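Local coordinates for protein SMG-7 (Caenorhabditis elegans, PDB 3ZHE) that forms with SMG-5 a heterodimer of 14-3-3-like domains whose arrangement is required for efficient nonsense-mediated mRNA decay, at residues I260-M264 with I318-C324. Residues are numbered along the deposited sequence; the frame is centred on the assembly and turned at random.
Sequences IVPLM and ILALLLC
I260 sends three of its carbons to three different residues of 318-324, all by apolar contact. CG1 meets CG2 of I318 at 4.0 Å, and CD1 reaches CD2 of L322 at 3.7 Å. With CG1 beside the backbone N (chi1 -65°), the other branch, CG2, lies beside the carbonyl carbon and rests against CB of L321. L321 spreads its two methyls over the neighbouring helix: CD1 touches CG2 of V261 at 3.8 Å, while CD2 lies 4.0 Å from SD of M264, whose chain crosses it at about a right angle. The bend at the end of M264 (chi3 55°) brings CE to 3.8 Å from CB of C324. No hydrogen bond joins the segments. The short helical axes run nearly parallel, 10.7 Å apart and 16° off. Helix 257-270 is thus packed against helix 313-322 in the C-terminal, helix-rich part of the chain, where F365 from a loop touches V261, and W288 of helix 277-304 touches M264 and hydrogen-bonds through NE1 to L322 O. The contact is almost wholly buried and its side chains apolar, consistent with adhesion by shape and exclusion of water.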
loop_
_atom_site.group_PDB
_atom_site.type_symbol
_atom_site.label_atom_id
_atom_site.label_comp_id
_atom_site.label_asym_id
_atom_site.label_seq_id
_atom_site.Cartn_x
_atom_site.Cartn_y
_atom_site.Cartn_z
ATOM N N ILE B 260 26.470 -22.148 4.114
ATOM C CA ILE B 260 26.880 -22.105 5.514
ATOM C C ILE B 260 25.722 -22.391 6.466
ATOM O O ILE B 260 25.842 -23.227 7.363
ATOM C CB ILE B 260 27.523 -20.750 5.873
ATOM C CG1 ILE B 260 28.835 -20.566 5.106
ATOM C CG2 ILE B 260 27.760 -20.648 7.374
ATOM C CD1 ILE B 260 29.821 -21.700 5.306
ATOM N N VAL B 261 24.604 -21.697 6.267
ATOM C CA VAL B 261 23.417 -21.888 7.105
ATOM C C VAL B 261 22.867 -23.326 7.112
ATOM O O VAL B 261 22.616 -23.877 8.186
ATOM C CB VAL B 261 22.298 -20.856 6.785
ATOM C CG1 VAL B 261 20.950 -21.339 7.296
ATOM C CG2 VAL B 261 22.644 -19.498 7.373
ATOM N N PRO B 262 22.683 -23.942 5.926
ATOM C CA PRO B 262 22.222 -25.336 5.944
ATOM C C PRO B 262 23.241 -26.275 6.585
ATOM O O PRO B 262 22.859 -27.302 7.148
ATOM C CB PRO B 262 22.071 -25.674 4.457
ATOM C CG PRO B 262 21.893 -24.363 3.784
ATOM C CD PRO B 262 22.756 -23.417 4.550
ATOM N N LEU B 263 24.521 -25.925 6.497
ATOM C CA LEU B 263 25.577 -26.753 7.067
ATOM C C LEU B 263 25.524 -26.730 8.593
ATOM O O LEU B 263 25.763 -27.748 9.242
ATOM C CB LEU B 263 26.952 -26.301 6.567
ATOM C CG LEU B 263 28.093 -27.309 6.722
ATOM C CD1 LEU B 263 27.750 -28.615 6.021
ATOM C CD2 LEU B 263 29.398 -26.738 6.184
ATOM N N MET B 264 25.203 -25.568 9.158
ATOM C CA MET B 264 25.049 -25.429 10.605
ATOM C C MET B 264 23.960 -26.352 11.134
ATOM O O MET B 264 24.155 -27.053 12.128
ATOM C CB MET B 264 24.697 -23.988 10.979
ATOM C CG MET B 264 25.804 -22.982 10.753
ATOM S SD MET B 264 25.430 -21.370 11.473
ATOM C CE MET B 264 25.100 -21.822 13.175
ATOM N N ILE B 318 28.954 -13.878 7.437
ATOM C CA ILE B 318 29.290 -15.268 7.153
ATOM C C ILE B 318 30.402 -15.724 8.095
ATOM O O ILE B 318 30.408 -16.860 8.574
ATOM C CB ILE B 318 29.713 -15.467 5.681
ATOM C CG1 ILE B 318 28.534 -15.180 4.749
ATOM C CG2 ILE B 318 30.231 -16.879 5.454
ATOM C CD1 ILE B 318 28.799 -15.519 3.301
ATOM N N LEU B 319 31.328 -14.811 8.371
ATOM C CA LEU B 319 32.419 -15.069 9.303
ATOM C C LEU B 319 31.899 -15.342 10.709
ATOM O O LEU B 319 32.332 -16.290 11.366
ATOM C CB LEU B 319 33.381 -13.881 9.333
ATOM C CG LEU B 319 34.544 -13.992 10.320
ATOM C CD1 LEU B 319 35.539 -15.045 9.860
ATOM C CD2 LEU B 319 35.223 -12.643 10.510
ATOM N N ALA B 320 30.975 -14.503 11.166
ATOM C CA ALA B 320 30.384 -14.658 12.490
ATOM C C ALA B 320 29.591 -15.957 12.579
ATOM O O ALA B 320 29.506 -16.570 13.643
ATOM C CB ALA B 320 29.500 -13.466 12.820
ATOM N N LEU B 321 29.014 -16.373 11.456
ATOM C CA LEU B 321 28.312 -17.648 11.381
ATOM C C LEU B 321 29.300 -18.801 11.502
ATOM O O LEU B 321 29.023 -19.804 12.161
ATOM C CB LEU B 321 27.532 -17.766 10.069
ATOM C CG LEU B 321 26.209 -17.003 9.982
ATOM C CD1 LEU B 321 25.504 -17.306 8.668
ATOM C CD2 LEU B 321 25.314 -17.340 11.168
ATOM N N LEU B 322 30.455 -18.649 10.861
ATOM C CA LEU B 322 31.513 -19.648 10.943
ATOM C C LEU B 322 32.039 -19.775 12.369
ATOM O O LEU B 322 32.482 -20.846 12.787
ATOM C CB LEU B 322 32.652 -19.311 9.979
ATOM C CG LEU B 322 32.350 -19.492 8.491
ATOM C CD1 LEU B 322 33.548 -19.091 7.645
ATOM C CD2 LEU B 322 31.952 -20.930 8.209
ATOM N N LEU B 323 31.972 -18.678 13.115
ATOM C CA LEU B 323 32.448 -18.655 14.494
ATOM C C LEU B 323 31.462 -19.298 15.467
ATOM O O LEU B 323 31.760 -19.451 16.651
ATOM C CB LEU B 323 32.757 -17.220 14.929
ATOM C CG LEU B 323 34.234 -16.822 14.975
ATOM C CD1 LEU B 323 34.956 -17.229 13.699
ATOM C CD2 LEU B 323 34.370 -15.329 15.214
ATOM N N CYS B 324 30.291 -19.679 14.963
ATOM C CA CYS B 324 29.269 -20.305 15.797
ATOM C C CYS B 324 29.601 -21.761 16.105
ATOM O O CYS B 324 28.933 -22.398 16.919
ATOM C CB CYS B 324 27.894 -20.216 15.131
ATOM S SG CYS B 324 27.181 -18.557 15.105
#